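Local coordinates for protein Non-ribosomal peptide synthetase (Streptomyces halstedii, PDB 3WV4) that belongs to the AMP-binding (ANL) superfamily and forms part of a non-ribosomal peptide synthetase, at residues A[87-101]-A[114-128]. Residues are numbered along the deposited sequence; the frame is centred on the assembly and turned at random.
Sequences LDGKGVARGERIVVQ and GACRRGVVFVPLNPG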
loop_
_atom_site.group_PDB
_atom_site.type_symbol
_atom_site.label_atom_id
_atom_site.label_comp_id
_atom_site.label_asym_id
_atom_site.label_seq_id
_atom_site.Cartn_x
_atom_site.Cartn_y
_atom_site.Cartn_z
ATOM N N LEU A 87 8.408 17.035 -12.519
ATOM C CA LEU A 87 9.510 16.110 -12.665
ATOM C C LEU A 87 10.243 16.384 -13.969
ATOM O O LEU A 87 11.457 16.480 -13.990
ATOM C CB LEU A 87 9.019 14.657 -12.644
ATOM C CG LEU A 87 8.500 14.184 -11.279
ATOM C CD1 LEU A 87 7.944 12.777 -11.369
ATOM C CD2 LEU A 87 9.598 14.250 -10.236
ATOM N N ASP A 88 9.502 16.508 -15.057
ATOM C CA ASP A 88 10.093 16.777 -16.356
ATOM C C ASP A 88 10.956 18.048 -16.283
ATOM O O ASP A 88 12.067 18.088 -16.801
ATOM C CB ASP A 88 8.993 16.943 -17.408
ATOM C CG ASP A 88 8.250 15.640 -17.719
ATOM O OD1 ASP A 88 8.874 14.574 -17.555
ATOM O OD2 ASP A 88 7.050 15.716 -18.139
ATOM N N GLY A 89 10.433 19.069 -15.617
ATOM C CA GLY A 89 11.122 20.366 -15.465
ATOM C C GLY A 89 12.423 20.227 -14.729
ATOM O O GLY A 89 13.376 20.921 -15.018
ATOM N N LYS A 90 12.489 19.297 -13.791
ATOM C CA LYS A 90 13.716 19.070 -13.008
ATOM C C LYS A 90 14.639 18.049 -13.666
ATOM O O LYS A 90 15.675 17.717 -13.126
ATOM C CB LYS A 90 13.335 18.555 -11.623
ATOM C CG LYS A 90 12.606 19.571 -10.764
ATOM C CD LYS A 90 13.610 20.548 -10.189
ATOM C CE LYS A 90 12.955 21.540 -9.259
ATOM N NZ LYS A 90 12.449 22.676 -10.053
ATOM N N GLY A 91 14.230 17.498 -14.798
ATOM C CA GLY A 91 15.064 16.556 -15.495
ATOM C C GLY A 91 15.159 15.193 -14.822
ATOM O O GLY A 91 16.197 14.525 -14.922
ATOM N N VAL A 92 14.094 14.771 -14.131
ATOM C CA VAL A 92 14.111 13.488 -13.438
ATOM C C VAL A 92 13.580 12.527 -14.453
ATOM O O VAL A 92 12.535 12.730 -14.963
ATOM C CB VAL A 92 13.221 13.473 -12.173
ATOM C CG1 VAL A 92 13.199 12.094 -11.581
ATOM C CG2 VAL A 92 13.722 14.449 -11.143
ATOM N N ALA A 93 14.315 11.474 -14.725
ATOM C CA ALA A 93 14.038 10.669 -15.891
ATOM C C ALA A 93 13.585 9.273 -15.499
ATOM O O ALA A 93 13.712 8.845 -14.337
ATOM C CB ALA A 93 15.278 10.611 -16.792
ATOM N N ARG A 94 13.081 8.568 -16.500
ATOM C CA ARG A 94 12.624 7.207 -16.340
ATOM C C ARG A 94 13.621 6.388 -15.575
ATOM O O ARG A 94 14.795 6.407 -15.878
ATOM C CB ARG A 94 12.419 6.589 -17.711
ATOM C CG ARG A 94 11.724 5.243 -17.689
ATOM C CD ARG A 94 11.514 4.785 -19.105
ATOM N NE ARG A 94 11.105 3.386 -19.128
ATOM C CZ ARG A 94 11.147 2.595 -20.192
ATOM N NH1 ARG A 94 11.600 3.050 -21.346
ATOM N NH2 ARG A 94 10.752 1.329 -20.099
ATOM N N GLY A 95 13.162 5.688 -14.553
ATOM C CA GLY A 95 14.029 4.755 -13.826
ATOM C C GLY A 95 14.708 5.361 -12.626
ATOM O O GLY A 95 15.196 4.647 -11.765
ATOM N N GLU A 96 14.722 6.688 -12.551
ATOM C CA GLU A 96 15.401 7.382 -11.448
ATOM C C GLU A 96 14.463 7.424 -10.268
ATOM O O GLU A 96 13.237 7.359 -10.446
ATOM C CB GLU A 96 15.845 8.787 -11.875
ATOM C CG GLU A 96 16.856 8.753 -13.036
ATOM C CD GLU A 96 17.553 10.091 -13.274
ATOM O OE1 GLU A 96 16.855 11.130 -13.417
ATOM O OE2 GLU A 96 18.808 10.100 -13.303
ATOM N N ARG A 97 15.035 7.533 -9.068
ATOM C CA ARG A 97 14.265 7.511 -7.847
ATOM C C ARG A 97 14.029 8.915 -7.304
ATOM O O ARG A 97 14.865 9.820 -7.483
ATOM C CB ARG A 97 14.958 6.683 -6.744
ATOM C CG ARG A 97 14.891 5.154 -6.850
ATOM C CD ARG A 97 15.725 4.597 -7.985
ATOM N NE ARG A 97 17.134 5.007 -7.873
ATOM C CZ ARG A 97 17.977 5.085 -8.889
ATOM N NH1 ARG A 97 17.584 4.747 -10.092
ATOM N NH2 ARG A 97 19.235 5.471 -8.685
ATOM N N ILE A 98 12.899 9.071 -6.603
ATOM C CA ILE A 98 12.679 10.207 -5.730
ATOM C C ILE A 98 12.269 9.687 -4.365
ATOM O O ILE A 98 11.464 8.772 -4.260
ATOM C CB ILE A 98 11.640 11.192 -6.266
ATOM C CG1 ILE A 98 10.234 10.592 -6.325
ATOM C CG2 ILE A 98 12.055 11.656 -7.651
ATOM C CD1 ILE A 98 9.191 11.601 -6.783
ATOM N N VAL A 99 12.870 10.257 -3.339
ATOM C CA VAL A 99 12.518 9.962 -1.989
ATOM C C VAL A 99 11.573 11.004 -1.439
ATOM O O VAL A 99 11.806 12.216 -1.591
ATOM C CB VAL A 99 13.762 9.972 -1.078
ATOM C CG1 VAL A 99 13.330 9.987 0.372
ATOM C CG2 VAL A 99 14.595 8.730 -1.328
ATOM N N VAL A 100 10.546 10.530 -0.753
ATOM C CA VAL A 100 9.415 11.330 -0.413
ATOM C C VAL A 100 9.089 11.022 1.025
ATOM O O VAL A 100 8.855 9.844 1.368
ATOM C CB VAL A 100 8.212 10.947 -1.312
ATOM C CG1 VAL A 100 7.011 11.770 -0.946
ATOM C CG2 VAL A 100 8.560 11.148 -2.777
ATOM N N GLN A 101 9.100 12.058 1.859
ATOM C CA GLN A 101 8.792 11.930 3.284
ATOM C C GLN A 101 7.692 12.877 3.641
ATOM O O GLN A 101 7.925 14.035 4.002
ATOM C CB GLN A 101 10.008 12.249 4.147
ATOM C CG GLN A 101 9.790 11.908 5.616
ATOM C CD GLN A 101 10.987 12.228 6.484
ATOM O OE1 GLN A 101 11.532 13.322 6.397
ATOM N NE2 GLN A 101 11.373 11.305 7.348
ATOM N N GLY A 114 2.042 11.003 -10.216
ATOM C CA GLY A 114 2.744 11.807 -11.221
ATOM C C GLY A 114 4.080 11.158 -11.516
ATOM O O GLY A 114 4.557 11.163 -12.667
ATOM N N ALA A 115 4.699 10.582 -10.476
ATOM C CA ALA A 115 5.955 9.859 -10.678
ATOM C C ALA A 115 5.788 8.588 -11.470
ATOM O O ALA A 115 6.608 8.266 -12.351
ATOM C CB ALA A 115 6.582 9.550 -9.374
ATOM N N CYS A 116 4.736 7.853 -11.198
ATOM C CA CYS A 116 4.478 6.635 -11.974
ATOM C C CYS A 116 4.306 6.929 -13.493
ATOM O O CYS A 116 4.822 6.155 -14.352
ATOM C CB CYS A 116 3.231 5.941 -11.436
ATOM S SG CYS A 116 3.527 5.037 -9.893
ATOM N N ARG A 117 3.582 8.027 -13.797
ATOM C CA ARG A 117 3.269 8.440 -15.174
ATOM C C ARG A 117 4.527 8.807 -15.956
ATOM O O ARG A 117 4.451 8.982 -17.174
ATOM C CB ARG A 117 2.388 9.680 -15.193
ATOM C CG ARG A 117 0.957 9.473 -14.788
ATOM C CD ARG A 117 0.200 10.798 -14.792
ATOM N NE ARG A 117 -0.148 11.137 -16.170
ATOM C CZ ARG A 117 0.445 12.064 -16.917
ATOM N NH1 ARG A 117 1.442 12.847 -16.449
ATOM N NH2 ARG A 117 -0.000 12.224 -18.165
ATOM N N ARG A 118 5.644 8.996 -15.257
ATOM C CA ARG A 118 6.927 9.260 -15.889
ATOM C C ARG A 118 7.903 8.136 -15.744
ATOM O O ARG A 118 9.079 8.311 -16.019
ATOM C CB ARG A 118 7.530 10.586 -15.354
ATOM C CG ARG A 118 6.717 11.791 -15.802
ATOM C CD ARG A 118 6.813 11.961 -17.326
ATOM N NE ARG A 118 5.981 13.048 -17.869
ATOM C CZ ARG A 118 4.809 12.890 -18.477
ATOM N NH1 ARG A 118 4.235 11.695 -18.589
ATOM N NH2 ARG A 118 4.174 13.953 -18.936
ATOM N N GLY A 119 7.449 6.987 -15.268
ATOM C CA GLY A 119 8.373 5.886 -14.959
ATOM C C GLY A 119 9.369 6.203 -13.886
ATOM O O GLY A 119 10.392 5.529 -13.760
ATOM N N VAL A 120 9.100 7.219 -13.087
ATOM C CA VAL A 120 10.001 7.573 -11.967
ATOM C C VAL A 120 9.597 6.703 -10.770
ATOM O O VAL A 120 8.414 6.357 -10.562
ATOM C CB VAL A 120 9.875 9.097 -11.674
ATOM C CG1 VAL A 120 10.515 9.547 -10.369
ATOM C CG2 VAL A 120 10.470 9.855 -12.822
ATOM N N VAL A 121 10.585 6.354 -9.973
ATOM C CA VAL A 121 10.402 5.466 -8.861
ATOM C C VAL A 121 10.177 6.193 -7.549
ATOM O O VAL A 121 11.049 6.907 -7.075
ATOM C CB VAL A 121 11.603 4.515 -8.721
ATOM C CG1 VAL A 121 11.284 3.448 -7.678
ATOM C CG2 VAL A 121 11.883 3.867 -10.066
ATOM N N PHE A 122 9.031 5.919 -6.941
ATOM C CA PHE A 122 8.579 6.492 -5.694
ATOM C C PHE A 122 9.168 5.703 -4.529
ATOM O O PHE A 122 8.999 4.465 -4.463
ATOM C CB PHE A 122 7.071 6.345 -5.695
ATOM C CG PHE A 122 6.351 7.021 -4.561
ATOM C CD1 PHE A 122 6.303 8.405 -4.471
ATOM C CD2 PHE A 122 5.629 6.269 -3.630
ATOM C CE1 PHE A 122 5.589 9.027 -3.473
ATOM C CE2 PHE A 122 4.928 6.885 -2.601
ATOM C CZ PHE A 122 4.922 8.284 -2.524
ATOM N N VAL A 123 9.839 6.419 -3.618
ATOM C CA VAL A 123 10.508 5.835 -2.426
ATOM C C VAL A 123 10.001 6.558 -1.194
ATOM O O VAL A 123 10.576 7.532 -0.764
ATOM C CB VAL A 123 12.029 5.992 -2.488
ATOM C CG1 VAL A 123 12.716 5.128 -1.420
ATOM C CG2 VAL A 123 12.561 5.598 -3.846
ATOM N N PRO A 124 8.861 6.124 -0.661
ATOM C CA PRO A 124 8.249 6.798 0.468
ATOM C C PRO A 124 8.901 6.435 1.804
ATOM O O PRO A 124 9.221 5.248 2.015
ATOM C CB PRO A 124 6.829 6.256 0.452
ATOM C CG PRO A 124 6.957 4.875 -0.128
ATOM C CD PRO A 124 8.113 4.918 -1.078
ATOM N N LEU A 125 9.075 7.444 2.675
ATOM C CA LEU A 125 9.647 7.283 4.040
ATOM C C LEU A 125 8.700 7.846 5.101
ATOM O O LEU A 125 8.013 8.858 4.864
ATOM C CB LEU A 125 10.996 7.995 4.153
ATOM C CG LEU A 125 12.261 7.268 3.698
ATOM C CD1 LEU A 125 12.050 6.274 2.586
ATOM C CD2 LEU A 125 13.412 8.196 3.339
ATOM N N ASN A 126 8.676 7.195 6.272
ATOM C CA ASN A 126 7.871 7.647 7.422
ATOM C C ASN A 126 8.497 8.872 8.072
ATOM O O ASN A 126 9.712 8.993 8.129
ATOM C CB ASN A 126 7.639 6.558 8.497
ATOM C CG ASN A 126 8.399 5.275 8.202
ATOM O OD1 ASN A 126 8.149 4.668 7.173
ATOM N ND2 ASN A 126 9.311 4.850 9.094
ATOM N N PRO A 127 7.655 9.805 8.511
ATOM C CA PRO A 127 8.218 10.922 9.232
ATOM C C PRO A 127 8.794 10.335 10.513
ATOM O O PRO A 127 8.479 9.192 10.840
ATOM C CB PRO A 127 7.008 11.819 9.474
ATOM C CG PRO A 127 6.106 11.561 8.281
ATOM C CD PRO A 127 6.307 10.098 7.971
ATOM N N GLY A 128 9.673 11.040 11.207
ATOM C CA GLY A 128 10.234 10.487 12.460
ATOM C C GLY A 128 11.443 9.554 12.394
ATOM O O GLY A 128 11.895 9.082 13.425
#
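Ile98 N donates to Val121 O at 2.9 Å, and Ile98 O in turn takes the N-H of Val123, so one residue of strand 97-101 grips two of strand 121-124. The same ladder runs on through Val100, whose carbonyl receives Leu125 N at 2.7 Å, and begins at Glu96 O, which Val121 N meets almost straight (178°). Beta-branched residues suit these extended backbones. On one face, Val99 CG1 presses tightly on Leu125 CD2 (3.5 Å), while the aliphatic part of Arg97 lies alongside Val121 and Val123. On the other, Val100 CG2 reaches Phe122 CE1 at 3.7 Å, the two side chains crossing at about a right angle, and Ile98 CG2 rests on Val120 CG1.

The strands are parallel neighbours in a beta-alpha-beta unit, with helix 106-116 making the crossover, and Phe122 also bonds through its backbone to Ala196 of strand 195-200. Beyond the ladder, Gln101 stretches its chain fully (chi1 -171°, chi2 -180°), carrying NE2 to Asn126 O at 3.0 Å.

At the opposite end, Gly119 O accepts Gly95 N. Gly119 ends helix 106-116 in a Schellman motif, and its positive phi is one that glycine readily adopts. Leu87 CD1 packs on Ala115 CA (3.6 Å), which the short side chain of the alanine allows the leucine methyl to reach. Nearby, Asp88 OD2 offers its syn lone pair to Arg118 NE at 2.9 Å in a salt bridge, carboxylate and guanidinium nearly coplanar. Arg118 NH1 bonds back to Arg117 O, and NH2 to Glu186 O, which together fix the guanidinium's rotation.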